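Local coordinates for protein VP1 (Merkel cell polyomavirus, PDB 4FMH) that forms the pentameric building blocks of the icosahedral viral capsid and binds sialylated glycans through a site required for infection, at residues Trp92-Val97 and Phe278-Arg283. Numbering follows the deposited sequence.
Sequences WEAISV and FNVTLR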
ATOM      1  N   TRP B  92      23.703   0.458 -31.109  1.00 20.57           N
ATOM      2  CA  TRP B  92      22.317   0.591 -30.683  1.00 20.33           C
ATOM      3  C   TRP B  92      22.255   0.880 -29.186  1.00 19.50           C
ATOM      4  O   TRP B  92      22.905   0.205 -28.381  1.00 19.33           O
ATOM      5  CB  TRP B  92      21.515  -0.661 -31.027  1.00 20.36           C
ATOM      6  CG  TRP B  92      21.230  -0.805 -32.494  1.00 22.48           C
ATOM      7  CD1 TRP B  92      21.766  -1.726 -33.348  1.00 23.75           C
ATOM      8  CD2 TRP B  92      20.337  -0.004 -33.278  1.00 23.39           C
ATOM      9  NE1 TRP B  92      21.261  -1.552 -34.614  1.00 23.22           N
ATOM     10  CE2 TRP B  92      20.384  -0.501 -34.601  1.00 25.43           C
ATOM     11  CE3 TRP B  92      19.503   1.088 -32.992  1.00 23.55           C
ATOM     12  CZ2 TRP B  92      19.628   0.055 -35.638  1.00 26.63           C
ATOM     13  CZ3 TRP B  92      18.757   1.646 -34.026  1.00 26.00           C
ATOM     14  CH2 TRP B  92      18.822   1.125 -35.332  1.00 27.27           C
ATOM     15  N   GLU B  93      21.486   1.903 -28.834  1.00 18.96           N
ATOM     16  CA  GLU B  93      21.313   2.329 -27.447  1.00 18.25           C
ATOM     17  C   GLU B  93      19.848   2.159 -27.062  1.00 17.22           C
ATOM     18  O   GLU B  93      18.976   2.783 -27.666  1.00 17.28           O
ATOM     19  CB  GLU B  93      21.741   3.791 -27.303  1.00 19.17           C
ATOM     20  CG  GLU B  93      21.534   4.408 -25.922  1.00 19.21           C
ATOM     21  CD  GLU B  93      21.681   5.924 -25.923  1.00 21.54           C
ATOM     22  OE1 GLU B  93      21.855   6.528 -27.012  1.00 20.79           O
ATOM     23  OE2 GLU B  93      21.616   6.513 -24.827  1.00 20.05           O
ATOM     24  N   ALA B  94      19.578   1.315 -26.068  1.00 16.69           N
ATOM     25  CA  ALA B  94      18.208   1.095 -25.589  1.00 15.76           C
ATOM     26  C   ALA B  94      17.765   2.266 -24.724  1.00 16.24           C
ATOM     27  O   ALA B  94      18.408   2.573 -23.720  1.00 16.22           O
ATOM     28  CB  ALA B  94      18.114  -0.209 -24.801  1.00 15.11           C
ATOM     29  N   ILE B  95      16.673   2.923 -25.108  1.00 15.56           N
ATOM     30  CA  ILE B  95      16.266   4.152 -24.412  1.00 16.52           C
ATOM     31  C   ILE B  95      14.985   4.026 -23.579  1.00 16.04           C
ATOM     32  O   ILE B  95      14.811   4.743 -22.589  1.00 15.54           O
ATOM     33  CB  ILE B  95      16.219   5.386 -25.354  1.00 17.46           C
ATOM     34  CG1 ILE B  95      15.071   5.279 -26.373  1.00 17.46           C
ATOM     35  CG2 ILE B  95      17.589   5.581 -26.034  1.00 17.92           C
ATOM     36  CD1 ILE B  95      14.925   6.516 -27.266  1.00 19.88           C
ATOM     37  N   SER B  96      14.104   3.113 -23.971  1.00 15.27           N
ATOM     38  CA  SER B  96      12.878   2.864 -23.213  1.00 15.19           C
ATOM     39  C   SER B  96      12.323   1.492 -23.532  1.00 14.97           C
ATOM     40  O   SER B  96      12.674   0.890 -24.551  1.00 14.83           O
ATOM     41  CB  SER B  96      11.816   3.935 -23.501  1.00 16.59           C
ATOM     42  OG  SER B  96      11.498   3.988 -24.882  1.00 18.90           O
ATOM     43  N   VAL B  97      11.458   1.003 -22.647  1.00 13.66           N
ATOM     44  CA  VAL B  97      10.810  -0.282 -22.827  1.00 14.31           C
ATOM     45  C   VAL B  97       9.381  -0.227 -22.302  1.00 14.40           C
ATOM     46  O   VAL B  97       9.112   0.384 -21.262  1.00 13.81           O
ATOM     47  CB  VAL B  97      11.610  -1.442 -22.145  1.00 14.05           C
ATOM     48  CG1 VAL B  97      11.822  -1.177 -20.651  1.00 15.14           C
ATOM     49  CG2 VAL B  97      10.930  -2.796 -22.369  1.00 13.92           C
ATOM     50  N   PHE B 278       7.827  -7.635 -24.172  1.00 11.56           N
ATOM     51  CA  PHE B 278       8.702  -6.467 -24.220  1.00 11.16           C
ATOM     52  C   PHE B 278       8.613  -5.774 -25.575  1.00 12.12           C
ATOM     53  O   PHE B 278       8.643  -6.433 -26.626  1.00 12.47           O
ATOM     54  CB  PHE B 278      10.171  -6.855 -24.045  1.00 11.03           C
ATOM     55  CG  PHE B 278      10.466  -7.624 -22.800  1.00 12.71           C
ATOM     56  CD1 PHE B 278      10.302  -9.005 -22.767  1.00 13.31           C
ATOM     57  CD2 PHE B 278      10.970  -6.975 -21.677  1.00 12.96           C
ATOM     58  CE1 PHE B 278      10.594  -9.725 -21.620  1.00 13.82           C
ATOM     59  CE2 PHE B 278      11.272  -7.690 -20.517  1.00 13.65           C
ATOM     60  CZ  PHE B 278      11.092  -9.066 -20.495  1.00 15.75           C
ATOM     61  N   ASN B 279       8.524  -4.448 -25.535  1.00 10.99           N
ATOM     62  CA  ASN B 279       8.741  -3.597 -26.709  1.00 14.28           C
ATOM     63  C   ASN B 279       9.813  -2.554 -26.363  1.00 14.89           C
ATOM     64  O   ASN B 279       9.545  -1.602 -25.630  1.00 13.66           O
ATOM     65  CB  ASN B 279       7.433  -2.921 -27.152  1.00 14.40           C
ATOM     66  CG  ASN B 279       7.546  -2.235 -28.515  1.00 20.26           C
ATOM     67  OD1 ASN B 279       8.539  -1.580 -28.821  1.00 23.61           O
ATOM     68  ND2 ASN B 279       6.516  -2.381 -29.333  1.00 29.20           N
ATOM     69  N   VAL B 280      11.024  -2.746 -26.891  1.00 15.46           N
ATOM     70  CA  VAL B 280      12.169  -1.898 -26.567  1.00 15.26           C
ATOM     71  C   VAL B 280      12.450  -0.917 -27.697  1.00 16.08           C
ATOM     72  O   VAL B 280      12.554  -1.315 -28.849  1.00 15.55           O
ATOM     73  CB  VAL B 280      13.441  -2.745 -26.302  1.00 15.57           C
ATOM     74  CG1 VAL B 280      14.629  -1.854 -25.970  1.00 14.54           C
ATOM     75  CG2 VAL B 280      13.193  -3.747 -25.180  1.00 14.20           C
ATOM     76  N   THR B 281      12.566   0.365 -27.359  1.00 15.81           N
ATOM     77  CA  THR B 281      12.925   1.397 -28.327  1.00 17.10           C
ATOM     78  C   THR B 281      14.419   1.648 -28.245  1.00 17.48           C
ATOM     79  O   THR B 281      14.959   1.866 -27.158  1.00 17.08           O
ATOM     80  CB  THR B 281      12.160   2.721 -28.065  1.00 18.57           C
ATOM     81  OG1 THR B 281      10.755   2.484 -28.171  1.00 18.15           O
ATOM     82  CG2 THR B 281      12.554   3.806 -29.067  1.00 18.82           C
ATOM     83  N   LEU B 282      15.084   1.614 -29.398  1.00 18.07           N
ATOM     84  CA  LEU B 282      16.518   1.860 -29.454  1.00 18.99           C
ATOM     85  C   LEU B 282      16.859   2.956 -30.459  1.00 19.79           C
ATOM     86  O   LEU B 282      16.155   3.150 -31.450  1.00 19.89           O
ATOM     87  CB  LEU B 282      17.294   0.576 -29.776  1.00 19.13           C
ATOM     88  CG  LEU B 282      17.004  -0.669 -28.925  1.00 19.39           C
ATOM     89  CD1 LEU B 282      15.981  -1.545 -29.624  1.00 20.11           C
ATOM     90  CD2 LEU B 282      18.282  -1.459 -28.673  1.00 20.46           C
ATOM     91  N   ARG B 283      17.938   3.680 -30.184  1.00 19.72           N
ATOM     92  CA  ARG B 283      18.432   4.695 -31.108  1.00 21.07           C
ATOM     93  C   ARG B 283      19.912   4.459 -31.391  1.00 22.23           C
ATOM     94  O   ARG B 283      20.602   3.801 -30.610  1.00 21.26           O
ATOM     95  CB  ARG B 283      18.215   6.103 -30.543  1.00 21.25           C
ATOM     96  CG  ARG B 283      19.048   6.405 -29.306  1.00 21.27           C
ATOM     97  CD  ARG B 283      18.841   7.811 -28.803  1.00 21.40           C
ATOM     98  NE  ARG B 283      19.501   7.987 -27.514  1.00 22.58           N
ATOM     99  CZ  ARG B 283      19.195   8.932 -26.634  1.00 22.81           C
ATOM    100  NH1 ARG B 283      18.238   9.808 -26.898  1.00 21.85           N
ATOM    101  NH2 ARG B 283      19.852   8.999 -25.486  1.00 21.12           N
TER
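The guanidinium of Arg283 has CG2 of Ile95 over one face, 3.4 Å from NE, and the carboxylate of Glu93 at its edge; the ring of Phe278 meets Val97 CG2 near its own plane. The strands carrying these groups pair antiparallel in the VP1 jelly roll, with a classic beta bulge where Ile95 and Ser96 both face Thr281. Ile95 N gives Thr281 O a bond of 2.9 Å, and Thr281 N returns one to Ser96 O. Ile95, with a helix-like psi of -27°, turns its side chain toward the partner strand, setting its CG1 and CD1 each 4.0 Å from Thr281 CG2. On the buried face, Ala94 CB touches both Val280 CG1 and Leu282 CD2, while strands 131-138 and 250-263 pack beneath. On the other face, Thr281 OG1 bonds to Gln23, tying in strand 11-28. Arg283 grips Glu93 side-on, planes 56° apart; Arg285 also pairs with OE1 and Gly243 N bonds to OE2, an arrangement that would probably stabilise the carboxylate's negative charge. With Glu93 CG anti to the backbone N (chi1 176°), Arg283 NE reaches Glu93 OE1 at 2.8 Å and Arg283 NH2 reaches Glu93 OE2 at 3.1 Å, both from above the carboxylate plane.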